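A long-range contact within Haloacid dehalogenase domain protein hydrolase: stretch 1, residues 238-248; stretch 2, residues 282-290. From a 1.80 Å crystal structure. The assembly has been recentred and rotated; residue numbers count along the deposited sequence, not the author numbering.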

ATOM      1  N   ASP A 238      -4.549 -19.359   0.550  1.00 18.48           N
ATOM      2  CA  ASP A 238      -3.224 -18.862   0.925  1.00 19.11           C
ATOM      3  C   ASP A 238      -2.061 -19.554   0.207  1.00 19.13           C
ATOM      4  O   ASP A 238      -0.897 -19.206   0.440  1.00 18.78           O
ATOM      5  CB  ASP A 238      -3.031 -19.030   2.442  1.00 19.07           C
ATOM      6  CG  ASP A 238      -3.989 -18.182   3.239  1.00 19.91           C
ATOM      7  OD1 ASP A 238      -4.059 -16.970   2.954  1.00 20.37           O
ATOM      8  OD2 ASP A 238      -4.661 -18.719   4.145  1.00 18.79           O
ATOM      9  N   TYR A 239      -2.366 -20.507  -0.673  1.00 17.94           N
ATOM     10  CA  TYR A 239      -1.337 -21.339  -1.313  1.00 18.95           C
ATOM     11  C   TYR A 239      -0.297 -20.498  -2.048  1.00 16.83           C
ATOM     12  O   TYR A 239       0.893 -20.671  -1.837  1.00 18.25           O
ATOM     13  CB  TYR A 239      -1.970 -22.346  -2.289  1.00 18.74           C
ATOM     14  CG  TYR A 239      -1.045 -23.462  -2.750  1.00 18.01           C
ATOM     15  CD1 TYR A 239      -0.010 -23.214  -3.646  1.00 19.80           C
ATOM     16  CD2 TYR A 239      -1.229 -24.774  -2.319  1.00 20.00           C
ATOM     17  CE1 TYR A 239       0.832 -24.227  -4.079  1.00 20.63           C
ATOM     18  CE2 TYR A 239      -0.395 -25.797  -2.754  1.00 19.99           C
ATOM     19  CZ  TYR A 239       0.637 -25.513  -3.630  1.00 19.87           C
ATOM     20  OH  TYR A 239       1.481 -26.508  -4.075  1.00 23.80           O
ATOM     21  N   GLU A 240      -0.749 -19.595  -2.919  1.00 16.42           N
ATOM     22  CA  GLU A 240       0.172 -18.771  -3.695  1.00 17.75           C
ATOM     23  C   GLU A 240       0.988 -17.811  -2.823  1.00 16.77           C
ATOM     24  O   GLU A 240       2.169 -17.608  -3.082  1.00 18.79           O
ATOM     25  CB  GLU A 240      -0.558 -18.018  -4.809  1.00 18.46           C
ATOM     26  CG  GLU A 240      -1.070 -18.924  -5.932  1.00 19.03           C
ATOM     27  CD  GLU A 240      -2.505 -19.394  -5.751  1.00 21.33           C
ATOM     28  OE1 GLU A 240      -3.038 -19.369  -4.609  1.00 20.39           O
ATOM     29  OE2 GLU A 240      -3.101 -19.804  -6.776  1.00 22.47           O
HETATM   30  N   MSE A 241       0.375 -17.241  -1.786  1.00 17.16           N
HETATM   31  CA  MSE A 241       1.121 -16.381  -0.859  1.00 16.48           C
HETATM   32  C   MSE A 241       2.265 -17.156  -0.218  1.00 16.76           C
HETATM   33  O   MSE A 241       3.397 -16.681  -0.190  1.00 18.00           O
HETATM   34  CB  MSE A 241       0.210 -15.765   0.203  1.00 17.07           C
HETATM   35  CG  MSE A 241       1.039 -15.015   1.246  1.00 18.06           C
HETATM   36 SE   MSE A 241      -0.105 -14.198   2.623  1.00 21.79          SE
HETATM   37  CE  MSE A 241      -0.706 -15.831   3.557  1.00 21.09           C
ATOM     38  N   LEU A 242       1.988 -18.344   0.309  1.00 16.71           N
ATOM     39  CA  LEU A 242       3.026 -19.154   0.962  1.00 18.17           C
ATOM     40  C   LEU A 242       4.111 -19.576  -0.034  1.00 19.59           C
ATOM     41  O   LEU A 242       5.305 -19.494   0.258  1.00 18.75           O
ATOM     42  CB  LEU A 242       2.405 -20.380   1.627  1.00 21.44           C
ATOM     43  CG  LEU A 242       1.429 -20.105   2.785  1.00 23.19           C
ATOM     44  CD1 LEU A 242       0.611 -21.345   3.126  1.00 25.93           C
ATOM     45  CD2 LEU A 242       2.162 -19.610   4.010  1.00 26.41           C
ATOM     46  N   GLU A 243       3.689 -20.004  -1.222  1.00 19.03           N
ATOM     47  CA  GLU A 243       4.621 -20.426  -2.271  1.00 20.22           C
ATOM     48  C   GLU A 243       5.560 -19.292  -2.698  1.00 18.29           C
ATOM     49  O   GLU A 243       6.772 -19.488  -2.857  1.00 18.67           O
ATOM     50  CB  GLU A 243       3.828 -20.939  -3.472  1.00 21.08           C
ATOM     51  CG  GLU A 243       4.647 -21.522  -4.599  1.00 21.03           C
ATOM     52  CD  GLU A 243       3.756 -22.140  -5.658  1.00 21.82           C
ATOM     53  OE1 GLU A 243       2.976 -21.395  -6.289  1.00 20.69           O
ATOM     54  OE2 GLU A 243       3.819 -23.375  -5.841  1.00 22.87           O
ATOM     55  N   TYR A 244       4.992 -18.104  -2.858  1.00 19.55           N
ATOM     56  CA  TYR A 244       5.737 -16.912  -3.236  1.00 20.30           C
ATOM     57  C   TYR A 244       6.848 -16.629  -2.228  1.00 18.63           C
ATOM     58  O   TYR A 244       7.956 -16.243  -2.601  1.00 18.70           O
ATOM     59  CB  TYR A 244       4.758 -15.728  -3.340  1.00 19.25           C
ATOM     60  CG  TYR A 244       5.369 -14.387  -3.674  1.00 19.18           C
ATOM     61  CD1 TYR A 244       6.199 -14.223  -4.780  1.00 19.18           C
ATOM     62  CD2 TYR A 244       5.084 -13.265  -2.901  1.00 19.03           C
ATOM     63  CE1 TYR A 244       6.752 -12.988  -5.086  1.00 21.35           C
ATOM     64  CE2 TYR A 244       5.628 -12.028  -3.199  1.00 19.68           C
ATOM     65  CZ  TYR A 244       6.454 -11.888  -4.293  1.00 20.76           C
ATOM     66  OH  TYR A 244       6.986 -10.653  -4.588  1.00 22.27           O
ATOM     67  N   VAL A 245       6.545 -16.852  -0.955  1.00 19.57           N
ATOM     68  CA  VAL A 245       7.490 -16.616   0.140  1.00 19.76           C
ATOM     69  C   VAL A 245       8.538 -17.730   0.304  1.00 20.42           C
ATOM     70  O   VAL A 245       9.711 -17.441   0.575  1.00 21.11           O
ATOM     71  CB  VAL A 245       6.719 -16.406   1.466  1.00 20.16           C
ATOM     72  CG1 VAL A 245       7.649 -16.450   2.674  1.00 21.05           C
ATOM     73  CG2 VAL A 245       5.966 -15.081   1.413  1.00 20.83           C
ATOM     74  N   THR A 246       8.134 -18.987   0.129  1.00 20.88           N
ATOM     75  CA  THR A 246       8.998 -20.121   0.489  1.00 21.18           C
ATOM     76  C   THR A 246       9.717 -20.821  -0.666  1.00 22.33           C
ATOM     77  O   THR A 246      10.747 -21.442  -0.439  1.00 23.40           O
ATOM     78  CB  THR A 246       8.211 -21.220   1.231  1.00 22.00           C
ATOM     79  OG1 THR A 246       7.251 -21.808   0.345  1.00 20.41           O
ATOM     80  CG2 THR A 246       7.509 -20.665   2.468  1.00 21.99           C
ATOM     81  N   SER A 247       9.168 -20.751  -1.876  1.00 23.22           N
ATOM     82  CA  SER A 247       9.620 -21.614  -2.982  1.00 28.07           C
ATOM     83  C   SER A 247      10.692 -20.977  -3.853  1.00 37.34           C
ATOM     84  O   SER A 247      11.040 -19.812  -3.670  1.00 45.41           O
ATOM     85  CB  SER A 247       8.426 -22.037  -3.848  1.00 28.96           C
ATOM     86  OG  SER A 247       7.540 -22.854  -3.099  1.00 33.16           O
ATOM     87  N   GLY A 248      11.230 -21.761  -4.786  1.00 43.31           N
ATOM     88  CA  GLY A 248      12.271 -21.285  -5.705  1.00 39.30           C
ATOM     89  C   GLY A 248      13.493 -20.829  -4.929  1.00 39.29           C
ATOM     90  O   GLY A 248      13.853 -21.453  -3.927  1.00 42.83           O
ATOM     91  N   THR A 282      -1.955 -31.094   1.932  1.00 24.14           N
ATOM     92  CA  THR A 282      -1.307 -32.201   1.241  1.00 26.31           C
ATOM     93  C   THR A 282       0.124 -31.859   0.805  1.00 24.75           C
ATOM     94  O   THR A 282       1.005 -32.704   0.900  1.00 25.01           O
ATOM     95  CB  THR A 282      -2.160 -32.639   0.043  1.00 27.55           C
ATOM     96  OG1 THR A 282      -3.412 -33.130   0.537  1.00 27.37           O
ATOM     97  CG2 THR A 282      -1.474 -33.732  -0.786  1.00 29.90           C
ATOM     98  N   ASP A 283       0.352 -30.624   0.356  1.00 24.35           N
ATOM     99  CA  ASP A 283       1.665 -30.209  -0.144  1.00 23.95           C
ATOM    100  C   ASP A 283       2.605 -29.655   0.931  1.00 23.51           C
ATOM    101  O   ASP A 283       3.772 -29.374   0.640  1.00 22.62           O
ATOM    102  CB  ASP A 283       1.514 -29.173  -1.259  1.00 25.00           C
ATOM    103  CG  ASP A 283       1.187 -29.798  -2.604  1.00 28.32           C
ATOM    104  OD1 ASP A 283       1.076 -31.040  -2.698  1.00 29.53           O
ATOM    105  OD2 ASP A 283       1.050 -29.031  -3.575  1.00 30.85           O
ATOM    106  N   ALA A 284       2.121 -29.517   2.163  1.00 21.67           N
ATOM    107  CA  ALA A 284       2.904 -28.857   3.214  1.00 22.98           C
ATOM    108  C   ALA A 284       4.304 -29.460   3.385  1.00 22.41           C
ATOM    109  O   ALA A 284       5.295 -28.737   3.391  1.00 23.11           O
ATOM    110  CB  ALA A 284       2.159 -28.889   4.540  1.00 22.41           C
ATOM    111  N   THR A 285       4.378 -30.779   3.530  1.00 25.62           N
ATOM    112  CA  THR A 285       5.659 -31.449   3.737  1.00 26.77           C
ATOM    113  C   THR A 285       6.617 -31.178   2.580  1.00 25.02           C
ATOM    114  O   THR A 285       7.757 -30.783   2.806  1.00 24.25           O
ATOM    115  CB  THR A 285       5.480 -32.964   3.944  1.00 29.90           C
ATOM    116  OG1 THR A 285       4.721 -33.184   5.135  1.00 30.07           O
ATOM    117  CG2 THR A 285       6.827 -33.663   4.083  1.00 33.59           C
ATOM    118  N   SER A 286       6.149 -31.359   1.347  1.00 26.31           N
ATOM    119  CA  SER A 286       7.002 -31.145   0.181  1.00 26.21           C
ATOM    120  C   SER A 286       7.462 -29.691   0.057  1.00 24.28           C
ATOM    121  O   SER A 286       8.556 -29.437  -0.437  1.00 23.64           O
ATOM    122  CB  SER A 286       6.302 -31.585  -1.108  1.00 30.22           C
ATOM    123  OG  SER A 286       5.141 -30.806  -1.346  1.00 37.16           O
ATOM    124  N   LYS A 287       6.630 -28.751   0.502  1.00 24.89           N
ATOM    125  CA  LYS A 287       6.958 -27.317   0.448  1.00 24.30           C
ATOM    126  C   LYS A 287       7.802 -26.838   1.640  1.00 24.93           C
ATOM    127  O   LYS A 287       8.386 -25.754   1.591  1.00 23.61           O
ATOM    128  CB  LYS A 287       5.671 -26.482   0.387  1.00 26.08           C
ATOM    129  CG  LYS A 287       4.841 -26.683  -0.874  1.00 27.07           C
ATOM    130  CD  LYS A 287       5.532 -26.114  -2.100  1.00 32.48           C
ATOM    131  CE  LYS A 287       4.542 -25.863  -3.229  1.00 35.75           C
ATOM    132  NZ  LYS A 287       5.209 -25.230  -4.392  1.00 38.26           N
ATOM    133  N   GLY A 288       7.861 -27.632   2.705  1.00 24.41           N
ATOM    134  CA  GLY A 288       8.513 -27.207   3.945  1.00 24.38           C
ATOM    135  C   GLY A 288       7.634 -26.293   4.790  1.00 23.33           C
ATOM    136  O   GLY A 288       8.115 -25.614   5.703  1.00 24.61           O
ATOM    137  N   TRP A 289       6.342 -26.270   4.488  1.00 21.83           N
ATOM    138  CA  TRP A 289       5.386 -25.492   5.266  1.00 20.83           C
ATOM    139  C   TRP A 289       5.112 -26.173   6.606  1.00 20.54           C
ATOM    140  O   TRP A 289       4.808 -27.363   6.664  1.00 23.65           O
ATOM    141  CB  TRP A 289       4.076 -25.311   4.493  1.00 20.17           C
ATOM    142  CG  TRP A 289       4.220 -24.538   3.210  1.00 21.18           C
ATOM    143  CD1 TRP A 289       5.221 -23.674   2.880  1.00 20.27           C
ATOM    144  CD2 TRP A 289       3.310 -24.538   2.093  1.00 20.81           C
ATOM    145  NE1 TRP A 289       5.003 -23.151   1.626  1.00 20.41           N
ATOM    146  CE2 TRP A 289       3.836 -23.662   1.125  1.00 20.15           C
ATOM    147  CE3 TRP A 289       2.117 -25.212   1.815  1.00 20.77           C
ATOM    148  CZ2 TRP A 289       3.200 -23.420  -0.094  1.00 20.38           C
ATOM    149  CZ3 TRP A 289       1.487 -24.973   0.598  1.00 19.38           C
ATOM    150  CH2 TRP A 289       2.031 -24.088  -0.339  1.00 20.31           C
ATOM    151  N   ILE A 290       5.210 -25.408   7.681  1.00 21.74           N
ATOM    152  CA  ILE A 290       5.067 -25.960   9.024  1.00 22.77           C
ATOM    153  C   ILE A 290       3.624 -25.797   9.469  1.00 21.26           C
ATOM    154  O   ILE A 290       3.083 -24.690   9.477  1.00 21.37           O
ATOM    155  CB  ILE A 290       6.002 -25.263  10.029  1.00 25.63           C
ATOM    156  CG1 ILE A 290       7.456 -25.270   9.520  1.00 27.26           C
ATOM    157  CG2 ILE A 290       5.891 -25.922  11.400  1.00 27.16           C
ATOM    158  CD1 ILE A 290       8.050 -26.643   9.302  1.00 29.87           C
TER
HETATM  159  O   HOH W   1       8.518 -24.093  -0.598  1.00 23.25           O

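Two helical segments, 239-246 and 282-287, run nearly parallel, their N-to-C directions differing by 5°. Their axes come no closer than 12.0 Å, and side chains, above all the indole of Trp289 just beyond the second helix, span the space between.

Along stretch 1 the contact begins with Tyr239. Its CA-to-CB bond points sideways, but the t rotamer and the length of the side chain bring the phenol to the second helix, where OH donates a short hydrogen bond to OD2 of Asp283, 2.6 Å away. A carboxylate suits this place because it accepts strongly and lies near the plane of the phenol ring, where the hydroxyl can reach it. The edge of Trp289 meets the face of the phenol ring, with the planes at 82° and the centroid of the indole six-membered ring 5.0 Å from that of the phenol, so that the slightly positive indole C-H groups approach the tyrosine's pi cloud.

Glu240 points away and Met241, a selenomethionine, sideways; neither takes part. Leu242 points toward stretch 2 and supplies the aliphatic floor on which the indole rests. Its CB lies 3.6 Å from CZ2 of Trp289, while its CD1 sits over the ring face, 4.3 Å from the centroid of the six-membered ring and only 8° off the normal, a well-centred CH-pi contact.

One residue on, Glu243 uses an extended t,t side chain to meet Lys287: OE2 accepts from NZ at 2.7 Å, forming a salt bridge. Lysine suits the position because its long chain can leave the helix sideways and still carry the ammonium across the gap; on the way its CE passes 3.2 Å from OH of Tyr239.

Tyr244 and Val245 make no contact, and the next turn returns Thr246 to the interface. Its OG1 accepts a hydrogen bond from NE1 of Trp289, at 2.9 Å and with an N-H...O angle of 158°, satisfying the one polar atom of a buried indole. Trp289 thus has threonine and tyrosine near its ring plane and leucine over one face, and it loses more surface to the other stretch than any other residue here.

Ser247, the first residue to leave helical geometry, has a hydroxyl that can hold a water. Water 1 lies 3.0 Å from OG of Ser247 and 2.8 Å from OG1 of Thr246, and donates to O of Lys287 at 2.8 Å, bridging the two chain segments where the helices end.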